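Local coordinates for protein 2,3-dimethylmalate lyase (PDB 3FA4) that belongs to the phosphoenolpyruvate phosphomutase family of TIM-barrel proteins and holds a magnesium ion at a site near the ends of its barrel strands, at residues Ile74-Ile77 and Ser78-Thr81; Val132-Asp135 and Thr136-Arg140; Phe238-Ala241 and Ala242-Pro245; Pro271-Leu274 and Phe275-Cys278. One frame throughout, in Å; residues are numbered along the deposited sequence.

Contact 1. Residues Ile74-Ile77 and Ser78-Thr81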
loop_
_atom_site.group_PDB
_atom_site.type_symbol
_atom_site.label_atom_id
_atom_site.label_comp_id
_atom_site.label_asym_id
_atom_site.label_seq_id
_atom_site.Cartn_x
_atom_site.Cartn_y
_atom_site.Cartn_z
ATOM N N ILE B 74 -5.786 -13.563 -0.361
ATOM C CA ILE B 74 -6.017 -15.038 -0.295
ATOM C C ILE B 74 -7.472 -15.404 0.045
ATOM O O ILE B 74 -8.041 -16.292 -0.551
ATOM C CB ILE B 74 -4.951 -15.703 0.672
ATOM C CG1 ILE B 74 -3.519 -15.421 0.121
ATOM C CG2 ILE B 74 -5.217 -17.196 0.867
ATOM C CD1 ILE B 74 -2.279 -15.627 1.140
ATOM N N SER B 75 -8.093 -14.702 0.993
ATOM C CA SER B 75 -9.490 -14.864 1.282
ATOM C C SER B 75 -10.422 -14.655 0.102
ATOM O O SER B 75 -11.501 -15.224 0.082
ATOM C CB SER B 75 -9.918 -13.888 2.367
ATOM O OG SER B 75 -9.135 -14.024 3.540
ATOM N N ASN B 76 -10.034 -13.843 -0.881
ATOM C CA ASN B 76 -10.960 -13.497 -1.917
ATOM C C ASN B 76 -10.722 -14.154 -3.234
ATOM O O ASN B 76 -11.395 -13.853 -4.165
ATOM C CB ASN B 76 -11.115 -11.990 -2.011
ATOM C CG ASN B 76 -12.027 -11.444 -0.916
ATOM O OD1 ASN B 76 -13.226 -11.638 -0.945
ATOM N ND2 ASN B 76 -11.440 -10.825 0.078
ATOM N N ILE B 77 -9.736 -15.025 -3.317
ATOM C CA ILE B 77 -9.588 -16.009 -4.393
ATOM C C ILE B 77 -10.820 -16.920 -4.539
ATOM O O ILE B 77 -11.421 -16.983 -5.631
ATOM C CB ILE B 77 -8.229 -16.809 -4.298
ATOM C CG1 ILE B 77 -7.132 -15.824 -4.617
ATOM C CG2 ILE B 77 -8.162 -17.896 -5.439
ATOM C CD1 ILE B 77 -5.744 -16.238 -4.250
ATOM N N SER B 78 -11.228 -17.536 -3.422
ATOM C CA SER B 78 -12.481 -18.340 -3.296
ATOM C C SER B 78 -13.118 -17.811 -1.988
ATOM O O SER B 78 -12.731 -18.269 -0.932
ATOM C CB SER B 78 -12.140 -19.849 -3.213
ATOM O OG SER B 78 -13.297 -20.678 -2.907
ATOM N N PRO B 79 -14.019 -16.769 -2.043
ATOM C CA PRO B 79 -14.598 -16.195 -0.785
ATOM C C PRO B 79 -15.408 -17.152 0.170
ATOM O O PRO B 79 -15.660 -16.821 1.334
ATOM C CB PRO B 79 -15.491 -15.023 -1.277
ATOM C CG PRO B 79 -15.225 -14.865 -2.763
ATOM C CD PRO B 79 -14.497 -16.068 -3.270
ATOM N N SER B 80 -15.815 -18.329 -0.302
ATOM C CA SER B 80 -16.618 -19.182 0.538
ATOM C C SER B 80 -15.724 -20.202 1.173
ATOM O O SER B 80 -16.194 -21.001 2.000
ATOM C CB SER B 80 -17.697 -19.872 -0.262
ATOM O OG SER B 80 -17.110 -20.664 -1.290
ATOM N N THR B 81 -14.435 -20.211 0.788
ATOM C CA THR B 81 -13.467 -21.075 1.472
ATOM C C THR B 81 -12.786 -20.322 2.640
ATOM O O THR B 81 -12.118 -19.290 2.378
ATOM C CB THR B 81 -12.365 -21.533 0.540
ATOM O OG1 THR B 81 -12.924 -22.279 -0.518
ATOM C CG2 THR B 81 -11.336 -22.415 1.282
HETATM O O HOH W 1 -9.834 -18.233 -0.785
HETATM O O HOH W 2 -12.457 -16.829 2.478
#

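Contact 2. Residues Val132-Asp135 and Thr136-Arg140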
loop_
_atom_site.group_PDB
_atom_site.type_symbol
_atom_site.label_atom_id
_atom_site.label_comp_id
_atom_site.label_asym_id
_atom_site.label_seq_id
_atom_site.Cartn_x
_atom_site.Cartn_y
_atom_site.Cartn_z
ATOM N N VAL B 132 5.475 -12.037 26.765
ATOM C CA VAL B 132 4.841 -10.953 27.554
ATOM C C VAL B 132 3.975 -11.569 28.683
ATOM O O VAL B 132 3.407 -12.700 28.515
ATOM C CB VAL B 132 4.040 -10.037 26.551
ATOM C CG1 VAL B 132 2.566 -10.319 26.544
ATOM C CG2 VAL B 132 4.316 -8.577 26.801
ATOM N N ASP B 133 3.886 -10.887 29.827
ATOM C CA ASP B 133 3.124 -11.409 30.982
ATOM C C ASP B 133 1.697 -11.784 30.556
ATOM O O ASP B 133 1.246 -11.325 29.523
ATOM C CB ASP B 133 3.064 -10.366 32.059
ATOM C CG ASP B 133 2.433 -9.116 31.561
ATOM O OD1 ASP B 133 3.063 -8.381 30.737
ATOM O OD2 ASP B 133 1.274 -8.905 31.942
ATOM N N THR B 134 1.011 -12.629 31.340
ATOM C CA THR B 134 -0.277 -13.178 30.946
ATOM C C THR B 134 -1.308 -12.108 30.858
ATOM O O THR B 134 -2.161 -12.175 29.985
ATOM C CB THR B 134 -0.773 -14.307 31.899
ATOM O OG1 THR B 134 0.172 -15.398 31.912
ATOM C CG2 THR B 134 -2.086 -14.876 31.425
ATOM N N ASP B 135 -1.248 -11.132 31.771
ATOM C CA ASP B 135 -2.174 -9.970 31.807
ATOM C C ASP B 135 -2.211 -9.207 30.508
ATOM O O ASP B 135 -3.271 -9.018 29.899
ATOM C CB ASP B 135 -1.779 -9.003 32.917
ATOM C CG ASP B 135 -2.519 -9.274 34.239
ATOM O OD1 ASP B 135 -3.138 -10.368 34.410
ATOM O OD2 ASP B 135 -2.504 -8.375 35.113
ATOM N N THR B 136 -1.034 -8.776 30.068
ATOM C CA THR B 136 -0.864 -8.150 28.779
ATOM C C THR B 136 -1.311 -8.993 27.603
ATOM O O THR B 136 -1.832 -8.427 26.648
ATOM C CB THR B 136 0.602 -7.682 28.570
ATOM O OG1 THR B 136 0.977 -6.745 29.615
ATOM C CG2 THR B 136 0.709 -6.979 27.212
ATOM N N TYR B 137 -1.094 -10.307 27.644
ATOM C CA TYR B 137 -1.595 -11.249 26.624
ATOM C C TYR B 137 -3.125 -11.302 26.530
ATOM O O TYR B 137 -3.703 -11.313 25.446
ATOM C CB TYR B 137 -1.058 -12.647 26.935
ATOM C CG TYR B 137 -1.607 -13.795 26.082
ATOM C CD1 TYR B 137 -1.567 -13.751 24.694
ATOM C CD2 TYR B 137 -2.079 -14.943 26.678
ATOM C CE1 TYR B 137 -2.084 -14.777 23.915
ATOM C CE2 TYR B 137 -2.567 -16.008 25.914
ATOM C CZ TYR B 137 -2.580 -15.917 24.541
ATOM O OH TYR B 137 -2.969 -16.991 23.822
ATOM N N VAL B 138 -3.789 -11.381 27.678
ATOM C CA VAL B 138 -5.263 -11.461 27.754
ATOM C C VAL B 138 -5.813 -10.131 27.317
ATOM O O VAL B 138 -6.897 -10.052 26.780
ATOM C CB VAL B 138 -5.748 -11.700 29.229
ATOM C CG1 VAL B 138 -7.267 -11.632 29.344
ATOM C CG2 VAL B 138 -5.201 -13.007 29.777
ATOM N N THR B 139 -5.038 -9.078 27.534
ATOM C CA THR B 139 -5.389 -7.764 27.013
ATOM C C THR B 139 -5.539 -7.713 25.476
ATOM O O THR B 139 -6.348 -6.958 24.975
ATOM C CB THR B 139 -4.381 -6.770 27.529
ATOM O OG1 THR B 139 -4.836 -6.304 28.797
ATOM C CG2 THR B 139 -4.142 -5.633 26.594
ATOM N N ARG B 140 -4.761 -8.514 24.748
ATOM C CA ARG B 140 -4.814 -8.552 23.291
ATOM C C ARG B 140 -5.998 -9.391 22.916
ATOM O O ARG B 140 -6.762 -9.017 22.039
ATOM C CB ARG B 140 -3.558 -9.163 22.729
ATOM C CG ARG B 140 -2.267 -8.483 23.206
ATOM C CD ARG B 140 -1.069 -9.268 22.677
ATOM N NE ARG B 140 0.191 -8.542 22.838
ATOM C CZ ARG B 140 1.375 -9.121 22.775
ATOM N NH1 ARG B 140 1.446 -10.445 22.502
ATOM N NH2 ARG B 140 2.475 -8.376 22.910
#

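Contact 3. Residues Phe238-Ala241 and Ala242-Pro245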
loop_
_atom_site.group_PDB
_atom_site.type_symbol
_atom_site.label_atom_id
_atom_site.label_comp_id
_atom_site.label_asym_id
_atom_site.label_seq_id
_atom_site.Cartn_x
_atom_site.Cartn_y
_atom_site.Cartn_z
ATOM N N PHE B 238 -0.759 -26.775 8.024
ATOM C CA PHE B 238 0.517 -27.258 7.612
ATOM C C PHE B 238 1.200 -26.124 6.940
ATOM O O PHE B 238 1.211 -26.116 5.727
ATOM C CB PHE B 238 0.437 -28.406 6.564
ATOM C CG PHE B 238 -0.487 -29.539 6.920
ATOM C CD1 PHE B 238 -1.833 -29.509 6.538
ATOM C CD2 PHE B 238 -0.003 -30.682 7.554
ATOM C CE1 PHE B 238 -2.669 -30.553 6.848
ATOM C CE2 PHE B 238 -0.853 -31.728 7.856
ATOM C CZ PHE B 238 -2.169 -31.652 7.494
ATOM N N PRO B 239 1.837 -25.204 7.689
ATOM C CA PRO B 239 2.348 -23.960 7.162
ATOM C C PRO B 239 3.383 -24.058 6.024
ATOM O O PRO B 239 3.596 -23.089 5.257
ATOM C CB PRO B 239 3.002 -23.314 8.414
ATOM C CG PRO B 239 2.418 -23.944 9.567
ATOM C CD PRO B 239 2.074 -25.311 9.152
ATOM N N PHE B 240 4.089 -25.190 5.957
ATOM C CA PHE B 240 5.068 -25.468 4.873
ATOM C C PHE B 240 4.633 -26.372 3.694
ATOM O O PHE B 240 5.449 -26.759 2.890
ATOM C CB PHE B 240 6.311 -26.022 5.487
ATOM C CG PHE B 240 7.244 -24.995 5.868
ATOM C CD1 PHE B 240 6.935 -24.135 6.932
ATOM C CD2 PHE B 240 8.426 -24.863 5.186
ATOM C CE1 PHE B 240 7.781 -23.114 7.291
ATOM C CE2 PHE B 240 9.295 -23.876 5.513
ATOM C CZ PHE B 240 8.980 -22.981 6.582
ATOM N N ALA B 241 3.355 -26.672 3.554
ATOM C CA ALA B 241 2.907 -27.597 2.507
ATOM C C ALA B 241 3.300 -27.137 1.104
ATOM O O ALA B 241 3.582 -27.945 0.249
ATOM C CB ALA B 241 1.370 -27.817 2.601
ATOM N N ALA B 242 3.391 -25.818 0.904
ATOM C CA ALA B 242 3.647 -25.185 -0.382
ATOM C C ALA B 242 5.060 -24.645 -0.447
ATOM O O ALA B 242 5.742 -24.760 -1.477
ATOM C CB ALA B 242 2.614 -24.042 -0.599
ATOM N N LEU B 243 5.536 -24.102 0.665
ATOM C CA LEU B 243 6.876 -23.463 0.716
ATOM C C LEU B 243 7.999 -24.446 0.489
ATOM O O LEU B 243 8.913 -24.188 -0.312
ATOM C CB LEU B 243 7.127 -22.759 2.042
ATOM C CG LEU B 243 6.529 -21.398 2.282
ATOM C CD1 LEU B 243 6.338 -21.097 3.759
ATOM C CD2 LEU B 243 7.398 -20.367 1.698
ATOM N N GLY B 244 7.980 -25.555 1.206
ATOM C CA GLY B 244 9.062 -26.515 1.104
ATOM C C GLY B 244 9.241 -26.969 -0.322
ATOM O O GLY B 244 10.288 -26.717 -0.889
ATOM N N PRO B 245 8.230 -27.658 -0.908
ATOM C CA PRO B 245 8.188 -27.971 -2.329
ATOM C C PRO B 245 8.584 -26.825 -3.250
ATOM O O PRO B 245 9.406 -27.040 -4.121
ATOM C CB PRO B 245 6.725 -28.333 -2.518
ATOM C CG PRO B 245 6.416 -29.134 -1.251
ATOM C CD PRO B 245 7.044 -28.211 -0.215
#

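Contact 4. Residues Pro271-Leu274 and Phe275-Cys278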
loop_
_atom_site.group_PDB
_atom_site.type_symbol
_atom_site.label_atom_id
_atom_site.label_comp_id
_atom_site.label_asym_id
_atom_site.label_seq_id
_atom_site.Cartn_x
_atom_site.Cartn_y
_atom_site.Cartn_z
ATOM N N PRO B 271 2.213 -20.572 -21.053
ATOM C CA PRO B 271 1.783 -19.444 -20.178
ATOM C C PRO B 271 0.243 -19.479 -19.944
ATOM O O PRO B 271 -0.227 -19.186 -18.836
ATOM C CB PRO B 271 2.197 -18.204 -20.973
ATOM C CG PRO B 271 2.914 -18.687 -22.198
ATOM C CD PRO B 271 2.650 -20.129 -22.397
ATOM N N GLN B 272 -0.513 -19.855 -20.990
ATOM C CA GLN B 272 -1.968 -20.118 -20.913
ATOM C C GLN B 272 -2.399 -21.019 -19.790
ATOM O O GLN B 272 -3.418 -20.758 -19.111
ATOM C CB GLN B 272 -2.522 -20.684 -22.217
ATOM C CG GLN B 272 -2.604 -19.644 -23.291
ATOM C CD GLN B 272 -1.406 -19.733 -24.295
ATOM O OE1 GLN B 272 -0.549 -20.678 -24.251
ATOM N NE2 GLN B 272 -1.352 -18.750 -25.206
ATOM N N MET B 273 -1.658 -22.076 -19.602
ATOM C CA MET B 273 -1.892 -22.917 -18.486
ATOM C C MET B 273 -1.676 -22.275 -17.154
ATOM O O MET B 273 -2.365 -22.574 -16.246
ATOM C CB MET B 273 -1.064 -24.156 -18.553
ATOM C CG MET B 273 -1.467 -25.064 -17.492
ATOM S SD MET B 273 -0.218 -25.433 -16.368
ATOM C CE MET B 273 -0.168 -24.149 -15.204
ATOM N N LEU B 274 -0.705 -21.403 -17.028
ATOM C CA LEU B 274 -0.496 -20.753 -15.756
ATOM C C LEU B 274 -1.528 -19.616 -15.567
ATOM O O LEU B 274 -1.954 -19.325 -14.456
ATOM C CB LEU B 274 0.970 -20.327 -15.582
ATOM C CG LEU B 274 1.918 -21.572 -15.524
ATOM C CD1 LEU B 274 3.235 -21.498 -16.371
ATOM C CD2 LEU B 274 2.230 -22.080 -14.049
ATOM N N PHE B 275 -2.015 -19.034 -16.653
ATOM C CA PHE B 275 -3.182 -18.187 -16.485
ATOM C C PHE B 275 -4.446 -18.989 -16.146
ATOM O O PHE B 275 -5.300 -18.499 -15.444
ATOM C CB PHE B 275 -3.390 -17.367 -17.728
ATOM C CG PHE B 275 -2.167 -16.604 -18.160
ATOM C CD1 PHE B 275 -1.974 -16.297 -19.510
ATOM C CD2 PHE B 275 -1.204 -16.177 -17.210
ATOM C CE1 PHE B 275 -0.865 -15.603 -19.909
ATOM C CE2 PHE B 275 -0.062 -15.491 -17.622
ATOM C CZ PHE B 275 0.108 -15.208 -18.976
ATOM N N ARG B 276 -4.580 -20.226 -16.621
ATOM C CA ARG B 276 -5.705 -21.054 -16.184
ATOM C C ARG B 276 -5.671 -21.421 -14.707
ATOM O O ARG B 276 -6.683 -21.431 -14.039
ATOM C CB ARG B 276 -5.840 -22.326 -17.026
ATOM C CG ARG B 276 -6.422 -22.066 -18.415
ATOM C CD ARG B 276 -6.557 -23.370 -19.157
ATOM N NE ARG B 276 -6.029 -23.327 -20.525
ATOM C CZ ARG B 276 -5.009 -24.085 -20.961
ATOM N NH1 ARG B 276 -4.364 -24.922 -20.142
ATOM N NH2 ARG B 276 -4.618 -24.003 -22.228
ATOM N N VAL B 277 -4.502 -21.763 -14.204
ATOM C CA VAL B 277 -4.308 -22.060 -12.802
ATOM C C VAL B 277 -4.798 -20.864 -12.006
ATOM O O VAL B 277 -5.458 -21.056 -10.966
ATOM C CB VAL B 277 -2.788 -22.370 -12.512
ATOM C CG1 VAL B 277 -2.388 -21.991 -11.087
ATOM C CG2 VAL B 277 -2.473 -23.881 -12.839
ATOM N N CYS B 278 -4.455 -19.653 -12.503
ATOM C CA CYS B 278 -4.905 -18.399 -11.962
ATOM C C CYS B 278 -6.271 -17.907 -12.420
ATOM O O CYS B 278 -6.541 -16.718 -12.394
ATOM C CB CYS B 278 -3.874 -17.314 -12.181
ATOM S SG CYS B 278 -2.354 -17.694 -11.326
#

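Contact 1. Residues Ile74-Ile77 and Ser78-Thr81
S75, N76 and I77 meet S78 and P79 in a local turn contact, where the chain leaves helix 64-75 and bends toward strand 83-86. The helical ladder is running out here, since the bond from I77 N to I74 O is long and weak. Where another direct rung might follow, a water takes its place: it donates to I74 O and accepts from S78 N at 3.1 Å, joining a carbonyl and an amide that lie too far apart to bond. S75 O has a second water beside it and also receives a CA-H...O contact from P79 CA at 3.4 Å, with an angle of 154° at the hydrogen. Proline suits this place because its fixed phi (-59°) fits the second position of a type I turn. That turn runs from S78 to T81 and is closed by T81 N bonding to S78 O at 3.1 Å. The hydroxyls reinforce it: S78 OG swings to the carbonyl side of its own residue, anti to the backbone N (chi1 172°), and meets T81 OG1 at 2.9 Å. N76 OD1 comes to 4.1 Å from P79 CB, the two side chains crossing at about a right angle, while its ND2 reaches back to E72 O. I77 turns its apolar branched chain onto A31 and L35 of helix 28-37. A helix end leading through a turn to the next strand is the alpha-to-beta link of a TIM barrel, here bridged partly by water, opposite the strand ends where D86 and D88 bind magnesium.

Contact 2. Residues Val132-Asp135 and Thr136-Arg140
D133 caps the N-terminus of helix 134-151 by turning its carboxylate onto T136, three residues ahead. Its CG sits between its own backbone N and carbonyl carbon (chi1 58°), a position that folds the group over the first turn. OD2 accepts from T136 N at 3.0 Å in an almost straight bond, the donor approaching from above the carboxylate plane. OD1 offers its syn lone pair to T136 OG1 at 2.9 Å. Threonine suits this role because OG1 stands beside its own backbone N (chi1 -59°), which presents hydroxyl and amide to the same carboxylate. The negative charge of D133 probably also complements the dipole at the helix start. The other branch of T136, CG2, meets V132 CG1 at 3.9 Å, the two side chains crossing at about a right angle. V132 CG1 further packs on Y137 CB at 4.3 Å, so the residue before the cap and the one four places after it touch, as in a hydrophobic staple. The same methyl lies over one face of the R140 guanidinium, 3.9 Å above its plane. R140 reaches back to it along the helix, and its NH1 bonds to Q117 O. One turn along, T134 CG2 rests on V138 CG2 at 4.0 Å, a contact that accompanies the backbone bond from V138 N to T134 O. The helix begins between two others: T134 and V138 touch helix 169-181, T139 and R140 touch helix 94-107, and V132 pairs through its backbone with D116, just beyond strand 111-114.

Contact 3. Residues Phe238-Ala241 and Ala242-Pro245
F240 O accepts the N-H of G244 at 3.3 Å, the first bond by which the loop after barrel strand 235-238 passes into helix 243-260. This is a beta-to-alpha connection of the TIM barrel, and it starts with a type I turn from F238 to A241, in which A241 N bonds to F238 O at 3.1 Å. P239, with its fixed phi, fits the second position of that turn. The bond to F240 O is fairly straight at the hydrogen (162°), although the donor is tilted from the carbonyl plane. Beside it the side chains pack: L243 CD1 stands over one face of the F240 ring in a CH-pi contact, 4.2 Å from the centroid and only 6° off the ring normal. L243 can do this because its CG lies beside its own backbone N (chi1 -79°), and its CB also touches F240 CD2 at 4.0 Å. G244 has no side chain to crowd the proline that follows. In the third subunit, P271 packs on F240 and M254 on A242, consistent with the exchange of helices between subunits known in this family. P245 needs no N-H bond in the first turn of a helix, so its ring can fill the place, bringing CG to 3.4 Å from A241 O.

Contact 4. Residues Pro271-Leu274 and Phe275-Cys278
R276 folds back along helix 271-277 over Q272 and M273, so its side chain can be followed atom by atom. CB lies 3.6 Å from Q272 O, the carbonyl that accepts R276 N one turn back. CG comes nearer to that oxygen, at 3.3 Å, because it stands beside its own backbone N (chi1 -75°). CD and NE pass farther from it, and a bend at chi3 (-132°) turns the guanidinium toward the helix. One face of this flat group then lies over M273 N, with CZ 4.1 Å from that nitrogen; NH1 approaches M273 CA at 3.6 Å and NH2 approaches Q272 CB at 3.9 Å. Arginine suits an exposed helix face, having a long aliphatic stem to lay on the backbone, and it also touches D281 of helix 280-289. On another face the F275 ring lies over P271 O, whose oxygen is 3.3 Å from F275 CG and accepts F275 N at 2.8 Å. L274 packs on F240 of the third subunit and F275 on A57 of that subunit. Polar backbone bonds thus hold this short helix, while its charged R276 side chain makes mainly van der Waals contact within it and P271, L274 and F275 pack against the third subunit.

How the contacts relate
The four contacts follow one another along the chain without overlapping. Contacts 1 to 3 belong to the barrel: contact 1 leads into strand 83-86, contact 2 starts the helix after strand 111-114, and contact 3 leaves strand 235-238. All three strands lie in the one parallel sheet. Contact 2 sits across the chain's centre from the others, its centre about 32 Å from that of contact 1 and 46 Å from that of contact 4. Helix 243-260 carries the chain from contact 3 toward contact 4, whose centres are about 21 Å apart. Both face the third subunit, so barrel and C-terminal helices are joined across the tetramer.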